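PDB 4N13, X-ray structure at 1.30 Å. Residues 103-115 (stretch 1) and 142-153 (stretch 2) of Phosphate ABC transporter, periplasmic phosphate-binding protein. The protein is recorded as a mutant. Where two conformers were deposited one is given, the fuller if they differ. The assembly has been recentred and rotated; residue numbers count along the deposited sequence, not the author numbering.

Stretch 1 103-115: TEENLAKILNGEI
Stretch 2, residues 142-153: SIKDLLLNKIFK

The two stretches lie in one chain and meet as a pair of helices, 104-111 and 142-151, the second of which begins earlier in the chain. Their axes approach to 9.2 Å and cross at -108°, closer to perpendicular than to antiparallel, so contact is concentrated around one crossing point. There the CA atoms of Ala108 and Leu148 are 5.8 Å apart; toward the C-terminal end of the second helix, the CA atoms of Glu105 and Ile151 are separated by 6.6 Å. The interface buries 567 Å² summed over both sides.

Each helix is shaped by bonds within its own stretch. Thr103 (phi/psi -80/157, chi1 p) caps the first: its OG1 accepts from Asn106 N at 3.2 Å. Regular helical bonds follow, from Leu107 N to Thr103 O (2.9 Å) through Asn112 N to Ala108 O (2.9 Å). The helix closes in a Schellman motif at Gly113 (89/-1), with Gly113 N bonded to Ile110 O (3.2 Å) and Ile115 N to Lys109 O (2.9 Å). At these angles a CB would be jammed against the preceding carbonyl oxygen, which calls for glycine. The second helix widens into a pi-type turn at 144-148, where Asn149 N reaches back five residues to Lys144 O (2.8 Å) and Leu148 N makes a weak bond to Ile143 O (3.4 Å). Leu147 departs from regular helical angles (-113/-66), and Phe152 (-104/143) leaves the helix.

Between the stretches the packing is largely apolar, with no hydrogen bonds across. Ala108 points toward the second helix, and its CB lies 3.7 Å from Ile151 CG1 (chi1 m, chi2 m) and 3.8 Å from Phe152 CE1. Leu111 (m, t) extends this surface: its CD1 lies 3.6 Å from Ile143 CG2 and 3.7 Å from Leu147 CD1, while its CB is 4.0 Å from Leu148 CD2. Leu147 and Leu148 are both m, t. Leu107 (t, p) starts sideways, but its end comes nearer, placing CD2 3.9 Å from Leu147 CD1.

Phe152 (chi1 m, chi2 112°) supplies the largest covered area, 85 Å². Asn112 ND2 lies over one face of its ring, 3.4 Å from CZ; Ala108 O, 3.5 Å from CE1, and Lys109 CG, 3.9 Å from CZ, sit at the edge near the ring plane. Glu114 OE2 is 3.6 Å from CE2.

The polar groups beside this ring are organised within stretch 1. Asn112 (chi1 93°, between wells) uses both ends of its amide: OD1 accepts from Glu114 N at 3.0 Å, and ND2 donates to Glu114 OE2 at 3.1 Å, nearly linearly (178°). The same ND2 that lies over the ring face is thus bonded to Glu114, and it has a further hydrogen bond elsewhere in the structure. Farther along the interface, the glutamates make van der Waals contacts: Glu104 OE2 lies 3.9 Å from Leu147 CD2, and Glu105 (t, p) brings OE2 within 3.5 Å of Ile151 CD1.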

ATOM      1  N   THR A 103      -9.656 -13.612   9.079  1.00  8.44           N
ATOM      2  CA  THR A 103      -8.711 -14.126   8.096  1.00  8.96           C
ATOM      3  C   THR A 103      -8.854 -13.335   6.794  1.00  7.45           C
ATOM      4  O   THR A 103      -9.918 -12.754   6.513  1.00  8.99           O
ATOM      5  CB  THR A 103      -8.968 -15.603   7.782  1.00  9.73           C
ATOM      6  OG1 THR A 103     -10.294 -15.745   7.276  1.00 10.43           O
ATOM      7  CG2 THR A 103      -8.770 -16.481   9.005  1.00 11.75           C
ATOM      8  N   GLU A 104      -7.804 -13.342   5.980  1.00  9.06           N
ATOM      9  CA  GLU A 104      -7.881 -12.698   4.678  1.00  9.52           C
ATOM     10  C   GLU A 104      -9.019 -13.247   3.842  1.00 10.03           C
ATOM     11  O   GLU A 104      -9.698 -12.496   3.151  1.00  9.66           O
ATOM     12  CB  GLU A 104      -6.568 -12.861   3.914  1.00 13.28           C
ATOM     13  CG  GLU A 104      -5.510 -11.827   4.272  1.00 14.20           C
ATOM     14  CD  GLU A 104      -4.304 -11.998   3.411  1.00 16.10           C
ATOM     15  OE1 GLU A 104      -3.559 -12.940   3.701  1.00 14.25           O
ATOM     16  OE2 GLU A 104      -4.112 -11.215   2.462  1.00 19.20           O
ATOM     17  N   GLU A 105      -9.204 -14.561   3.887  1.00  9.06           N
ATOM     18  CA  GLU A 105     -10.255 -15.194   3.113  1.00  9.38           C
ATOM     19  C   GLU A 105     -11.629 -14.653   3.504  1.00  8.80           C
ATOM     20  O   GLU A 105     -12.442 -14.300   2.639  1.00 10.02           O
ATOM     21  CB  GLU A 105     -10.228 -16.705   3.283  1.00 10.69           C
ATOM     22  CG  GLU A 105     -11.215 -17.417   2.369  1.00 13.32           C
ATOM     23  CD  GLU A 105     -10.718 -17.639   0.932  1.00 15.90           C
ATOM     24  OE1 GLU A 105     -11.567 -17.916   0.062  1.00 21.19           O
ATOM     25  OE2 GLU A 105      -9.500 -17.541   0.656  1.00 15.20           O
ATOM     26  N   ASN A 106     -11.906 -14.597   4.804  1.00  8.69           N
ATOM     27  CA  ASN A 106     -13.205 -14.116   5.238  1.00  8.71           C
ATOM     28  C   ASN A 106     -13.373 -12.624   4.994  1.00  8.63           C
ATOM     29  O   ASN A 106     -14.467 -12.155   4.653  1.00  9.22           O
ATOM     30  CB  ASN A 106     -13.470 -14.479   6.697  1.00  9.57           C
ATOM     31  CG  ASN A 106     -13.852 -15.928   6.863  1.00 11.80           C
ATOM     32  OD1 ASN A 106     -14.358 -16.543   5.938  1.00 14.87           O
ATOM     33  ND2 ASN A 106     -13.625 -16.473   8.036  1.00 14.22           N
ATOM     34  N   LEU A 107     -12.289 -11.875   5.147  1.00  8.64           N
ATOM     35  CA  LEU A 107     -12.329 -10.458   4.866  1.00  8.66           C
ATOM     36  C   LEU A 107     -12.689 -10.209   3.389  1.00  8.06           C
ATOM     37  O   LEU A 107     -13.529  -9.355   3.079  1.00  9.03           O
ATOM     38  CB  LEU A 107     -10.981  -9.852   5.228  1.00  9.44           C
ATOM     39  CG  LEU A 107     -10.857  -8.336   5.094  1.00 11.03           C
ATOM     40  CD1 LEU A 107     -11.881  -7.592   5.918  1.00 10.95           C
ATOM     41  CD2 LEU A 107      -9.464  -7.918   5.537  1.00 11.62           C
ATOM     42  N   ALA A 108     -12.058 -10.954   2.490  1.00  8.57           N
ATOM     43  CA  ALA A 108     -12.358 -10.829   1.070  1.00  8.84           C
ATOM     44  C   ALA A 108     -13.812 -11.167   0.770  1.00  8.27           C
ATOM     45  O   ALA A 108     -14.424 -10.544  -0.087  1.00  9.11           O
ATOM     46  CB  ALA A 108     -11.440 -11.705   0.268  1.00  9.46           C
ATOM     47  N   LYS A 109     -14.381 -12.135   1.480  1.00  8.19           N
ATOM     48  CA  LYS A 109     -15.775 -12.500   1.293  1.00  8.75           C
ATOM     49  C   LYS A 109     -16.722 -11.436   1.854  1.00  7.78           C
ATOM     50  O   LYS A 109     -17.841 -11.293   1.366  1.00  9.68           O
ATOM     51  CB  LYS A 109     -16.036 -13.864   1.935  1.00  9.85           C
ATOM     52  CG  LYS A 109     -15.442 -15.025   1.151  1.00 11.02           C
ATOM     53  CD  LYS A 109     -15.592 -16.337   1.917  1.00 14.10           C
ATOM     54  CE  LYS A 109     -15.068 -17.507   1.123  1.00 15.95           C
ATOM     55  NZ  LYS A 109     -15.276 -18.780   1.852  1.00 18.26           N
ATOM     56  N   ILE A 110     -16.309 -10.670   2.870  1.00  8.24           N
ATOM     57  CA  ILE A 110     -17.115  -9.502   3.285  1.00  8.12           C
ATOM     58  C   ILE A 110     -17.058  -8.459   2.160  1.00  8.24           C
ATOM     59  O   ILE A 110     -18.074  -7.891   1.744  1.00  9.50           O
ATOM     60  CB  ILE A 110     -16.627  -8.905   4.629  1.00  8.44           C
ATOM     61  CG1 ILE A 110     -16.901  -9.890   5.763  1.00 10.32           C
ATOM     62  CG2 ILE A 110     -17.262  -7.550   4.873  1.00  9.09           C
ATOM     63  CD1 ILE A 110     -16.335  -9.493   7.100  1.00 11.91           C
ATOM     64  N   LEU A 111     -15.863  -8.237   1.641  1.00  8.07           N
ATOM     65  CA  LEU A 111     -15.667  -7.217   0.629  1.00  8.48           C
ATOM     66  C   LEU A 111     -16.415  -7.485  -0.660  1.00  7.82           C
ATOM     67  O   LEU A 111     -16.837  -6.531  -1.312  1.00  9.19           O
ATOM     68  CB  LEU A 111     -14.171  -7.021   0.344  1.00 10.57           C
ATOM     69  CG  LEU A 111     -13.358  -6.498   1.512  1.00 14.37           C
ATOM     70  CD1 LEU A 111     -11.876  -6.539   1.212  1.00 16.81           C
ATOM     71  CD2 LEU A 111     -13.775  -5.105   1.812  1.00 15.42           C
ATOM     72  N   ASN A 112     -16.535  -8.757  -1.044  1.00  8.29           N
ATOM     73  CA  ASN A 112     -17.208  -9.095  -2.285  1.00  9.77           C
ATOM     74  C   ASN A 112     -18.668  -9.478  -2.094  1.00 10.26           C
ATOM     75  O   ASN A 112     -19.346  -9.794  -3.062  1.00 11.95           O
ATOM     76  CB  ASN A 112     -16.445 -10.175  -3.069  1.00 10.37           C
ATOM     77  CG  ASN A 112     -16.915 -11.575  -2.783  1.00 11.39           C
ATOM     78  OD1 ASN A 112     -17.348 -11.903  -1.674  1.00 11.07           O
ATOM     79  ND2 ASN A 112     -16.817 -12.431  -3.796  1.00 12.39           N
ATOM     80  N   GLY A 113     -19.167  -9.399  -0.864  1.00 10.34           N
ATOM     81  CA  GLY A 113     -20.581  -9.621  -0.632  1.00 10.58           C
ATOM     82  C   GLY A 113     -21.011 -11.051  -0.372  1.00 10.31           C
ATOM     83  O   GLY A 113     -22.208 -11.281  -0.194  1.00 12.35           O
ATOM     84  N   GLU A 114     -20.083 -12.003  -0.382  1.00 10.48           N
ATOM     85  CA  GLU A 114     -20.439 -13.381  -0.037  1.00 12.13           C
ATOM     86  C   GLU A 114     -20.777 -13.544   1.438  1.00 11.58           C
ATOM     87  O   GLU A 114     -21.507 -14.462   1.812  1.00 14.93           O
ATOM     88  CB  GLU A 114     -19.318 -14.344  -0.423  1.00 12.79           C
ATOM     89  CG  GLU A 114     -19.226 -14.556  -1.912  1.00 13.67           C
ATOM     90  CD  GLU A 114     -18.099 -15.497  -2.315  1.00 16.29           C
ATOM     91  OE1 GLU A 114     -17.650 -16.307  -1.475  1.00 18.47           O
ATOM     92  OE2 GLU A 114     -17.681 -15.427  -3.488  1.00 17.29           O
ATOM     93  N   ILE A 115     -20.243 -12.663   2.274  1.00 10.18           N
ATOM     94  CA  ILE A 115     -20.593 -12.626   3.698  1.00  9.58           C
ATOM     95  C   ILE A 115     -21.234 -11.279   3.983  1.00  9.73           C
ATOM     96  O   ILE A 115     -20.608 -10.259   3.764  1.00 10.38           O
ATOM     97  CB  ILE A 115     -19.348 -12.828   4.609  1.00  9.93           C
ATOM     98  CG1 ILE A 115     -18.824 -14.248   4.466  1.00 12.43           C
ATOM     99  CG2 ILE A 115     -19.685 -12.517   6.052  1.00 10.31           C
ATOM    100  CD1 ILE A 115     -17.525 -14.489   5.223  1.00 14.25           C
ATOM    101  N   SER A 142      -5.803  -0.647  -4.172  0.51  9.25           N
ATOM    102  CA  SER A 142      -4.947  -1.502  -3.364  0.51  9.86           C
ATOM    103  C   SER A 142      -5.726  -2.661  -2.761  0.51  8.92           C
ATOM    104  O   SER A 142      -5.243  -3.786  -2.750  0.51  9.27           O
ATOM    105  CB  SER A 142      -4.261  -0.687  -2.272  0.51 11.33           C
ATOM    106  OG  SER A 142      -3.220   0.116  -2.796  0.51 11.96           O
ATOM    107  N   ILE A 143      -6.932  -2.405  -2.262  1.00  8.76           N
ATOM    108  CA  ILE A 143      -7.714  -3.473  -1.652  1.00  8.38           C
ATOM    109  C   ILE A 143      -8.184  -4.443  -2.735  1.00  9.88           C
ATOM    110  O   ILE A 143      -8.168  -5.656  -2.555  1.00 10.35           O
ATOM    111  CB  ILE A 143      -8.889  -2.900  -0.836  1.00  9.15           C
ATOM    112  CG1 ILE A 143      -8.360  -2.116   0.385  1.00 10.08           C
ATOM    113  CG2 ILE A 143      -9.869  -4.009  -0.436  1.00 10.16           C
ATOM    114  CD1 ILE A 143      -7.416  -2.891   1.308  1.00  9.54           C
ATOM    115  N   LYS A 144      -8.594  -3.919  -3.885  1.00  9.19           N
ATOM    116  CA  LYS A 144      -8.999  -4.799  -4.975  1.00  9.97           C
ATOM    117  C   LYS A 144      -7.841  -5.716  -5.398  1.00 10.67           C
ATOM    118  O   LYS A 144      -8.021  -6.920  -5.602  1.00 11.70           O
ATOM    119  CB  LYS A 144      -9.529  -3.993  -6.165  1.00 12.42           C
ATOM    120  CG  LYS A 144      -9.946  -4.846  -7.331  1.00 17.85           C
ATOM    121  CD  LYS A 144     -10.968  -4.138  -8.211  1.00 21.28           C
ATOM    122  CE  LYS A 144     -11.136  -4.836  -9.561  1.00 26.16           C
ATOM    123  NZ  LYS A 144     -11.296  -6.311  -9.444  1.00 28.24           N
ATOM    124  N   ASP A 145      -6.647  -5.148  -5.510  1.00  9.40           N
ATOM    125  CA  ASP A 145      -5.488  -5.879  -5.990  1.00 11.74           C
ATOM    126  C   ASP A 145      -4.935  -6.847  -4.946  1.00 12.44           C
ATOM    127  O   ASP A 145      -4.512  -7.948  -5.281  1.00 15.09           O
ATOM    128  CB  ASP A 145      -4.408  -4.889  -6.445  1.00 13.49           C
ATOM    129  CG  ASP A 145      -4.809  -4.133  -7.719  1.00 16.29           C
ATOM    130  OD1 ASP A 145      -5.784  -4.551  -8.400  1.00 19.59           O
ATOM    131  OD2 ASP A 145      -4.143  -3.124  -8.048  1.00 19.02           O
ATOM    132  N   LEU A 146      -4.933  -6.438  -3.682  1.00 11.57           N
ATOM    133  CA  LEU A 146      -4.296  -7.215  -2.622  1.00 12.69           C
ATOM    134  C   LEU A 146      -5.199  -8.310  -2.087  1.00 13.40           C
ATOM    135  O   LEU A 146      -4.718  -9.337  -1.628  1.00 16.15           O
ATOM    136  CB  LEU A 146      -3.894  -6.307  -1.461  1.00 13.43           C
ATOM    137  CG  LEU A 146      -2.755  -5.340  -1.758  1.00 15.31           C
ATOM    138  CD1 LEU A 146      -2.697  -4.323  -0.631  1.00 14.73           C
ATOM    139  CD2 LEU A 146      -1.422  -6.072  -1.925  1.00 18.68           C
ATOM    140  N   LEU A 147      -6.506  -8.071  -2.103  1.00 12.01           N
ATOM    141  CA  LEU A 147      -7.449  -9.010  -1.530  1.00 11.71           C
ATOM    142  C   LEU A 147      -8.323  -9.651  -2.601  1.00 11.84           C
ATOM    143  O   LEU A 147      -8.224 -10.847  -2.830  1.00 13.88           O
ATOM    144  CB  LEU A 147      -8.293  -8.351  -0.423  1.00 13.33           C
ATOM    145  CG  LEU A 147      -7.594  -8.202   0.921  1.00 14.26           C
ATOM    146  CD1 LEU A 147      -8.292  -7.211   1.832  1.00 14.34           C
ATOM    147  CD2 LEU A 147      -7.526  -9.569   1.581  1.00 16.28           C
ATOM    148  N   LEU A 148      -9.167  -8.878  -3.273  1.00 10.30           N
ATOM    149  CA  LEU A 148     -10.158  -9.475  -4.153  1.00 10.10           C
ATOM    150  C   LEU A 148      -9.526 -10.260  -5.287  1.00  9.23           C
ATOM    151  O   LEU A 148      -9.936 -11.392  -5.556  1.00 10.80           O
ATOM    152  CB  LEU A 148     -11.078  -8.399  -4.732  1.00 10.93           C
ATOM    153  CG  LEU A 148     -11.997  -7.711  -3.726  1.00 14.05           C
ATOM    154  CD1 LEU A 148     -12.785  -6.577  -4.387  1.00 16.60           C
ATOM    155  CD2 LEU A 148     -12.962  -8.704  -3.107  1.00 16.60           C
ATOM    156  N   ASN A 149      -8.549  -9.655  -5.959  1.00 10.13           N
ATOM    157  CA  ASN A 149      -7.960 -10.283  -7.136  1.00 12.12           C
ATOM    158  C   ASN A 149      -7.095 -11.485  -6.790  1.00 14.62           C
ATOM    159  O   ASN A 149      -6.853 -12.321  -7.637  1.00 17.53           O
ATOM    160  CB  ASN A 149      -7.134  -9.277  -7.938  1.00 13.00           C
ATOM    161  CG  ASN A 149      -7.989  -8.250  -8.637  1.00 15.48           C
ATOM    162  OD1 ASN A 149      -9.214  -8.358  -8.672  1.00 18.10           O
ATOM    163  ND2 ASN A 149      -7.344  -7.239  -9.203  1.00 16.30           N
ATOM    164  N   LYS A 150      -6.637 -11.576  -5.547  1.00 14.56           N
ATOM    165  CA  LYS A 150      -5.815 -12.706  -5.123  1.00 15.07           C
ATOM    166  C   LYS A 150      -6.646 -13.844  -4.547  1.00 15.33           C
ATOM    167  O   LYS A 150      -6.318 -15.010  -4.728  1.00 18.38           O
ATOM    168  CB  LYS A 150      -4.755 -12.259  -4.123  1.00 17.68           C
ATOM    169  CG  LYS A 150      -3.787 -11.255  -4.736  1.00 19.96           C
ATOM    170  CD  LYS A 150      -2.507 -11.114  -3.948  1.00 22.08           C
ATOM    171  CE  LYS A 150      -1.624 -10.040  -4.535  1.00 23.63           C
ATOM    172  NZ  LYS A 150      -0.337  -9.935  -3.806  1.00 25.53           N
ATOM    173  N   ILE A 151      -7.741 -13.514  -3.872  1.00 12.86           N
ATOM    174  CA  ILE A 151      -8.531 -14.545  -3.209  1.00 12.60           C
ATOM    175  C   ILE A 151      -9.480 -15.256  -4.181  1.00 11.24           C
ATOM    176  O   ILE A 151      -9.717 -16.453  -4.048  1.00 12.50           O
ATOM    177  CB  ILE A 151      -9.343 -13.952  -2.022  1.00 14.56           C
ATOM    178  CG1 ILE A 151      -8.448 -13.560  -0.841  1.00 20.80           C
ATOM    179  CG2 ILE A 151     -10.411 -14.919  -1.563  1.00 16.45           C
ATOM    180  CD1 ILE A 151      -7.730 -14.683  -0.222  1.00 23.17           C
ATOM    181  N   PHE A 152     -10.039 -14.508  -5.122  1.00 10.67           N
ATOM    182  CA  PHE A 152     -11.074 -15.035  -6.013  1.00 10.22           C
ATOM    183  C   PHE A 152     -10.542 -15.328  -7.409  1.00 11.65           C
ATOM    184  O   PHE A 152      -9.717 -14.595  -7.937  1.00 13.82           O
ATOM    185  CB  PHE A 152     -12.248 -14.063  -6.068  1.00 12.38           C
ATOM    186  CG  PHE A 152     -12.906 -13.878  -4.739  1.00 11.85           C
ATOM    187  CD1 PHE A 152     -12.836 -12.673  -4.064  1.00 11.25           C
ATOM    188  CD2 PHE A 152     -13.558 -14.932  -4.129  1.00 12.73           C
ATOM    189  CE1 PHE A 152     -13.411 -12.519  -2.824  1.00 12.30           C
ATOM    190  CE2 PHE A 152     -14.149 -14.776  -2.886  1.00 13.67           C
ATOM    191  CZ  PHE A 152     -14.068 -13.564  -2.235  1.00 13.88           C
ATOM    192  N   LYS A 153     -11.044 -16.395  -8.006  1.00 14.92           N
ATOM    193  CA  LYS A 153     -10.543 -16.872  -9.280  1.00 16.74           C
ATOM    194  C   LYS A 153     -11.015 -16.044 -10.470  1.00 17.12           C
ATOM    195  O   LYS A 153     -10.258 -15.814 -11.411  1.00 19.54           O
ATOM    196  CB  LYS A 153     -10.974 -18.329  -9.467  1.00 19.14           C
ATOM    197  CG  LYS A 153     -10.349 -18.996 -10.669  1.00 20.57           C
ATOM    198  CD  LYS A 153     -10.708 -20.476 -10.772  1.00 22.95           C
ATOM    199  CE  LYS A 153     -12.137 -20.652 -11.239  1.00 25.03           C
ATOM    200  NZ  LYS A 153     -12.527 -22.078 -11.408  1.00 25.61           N
TER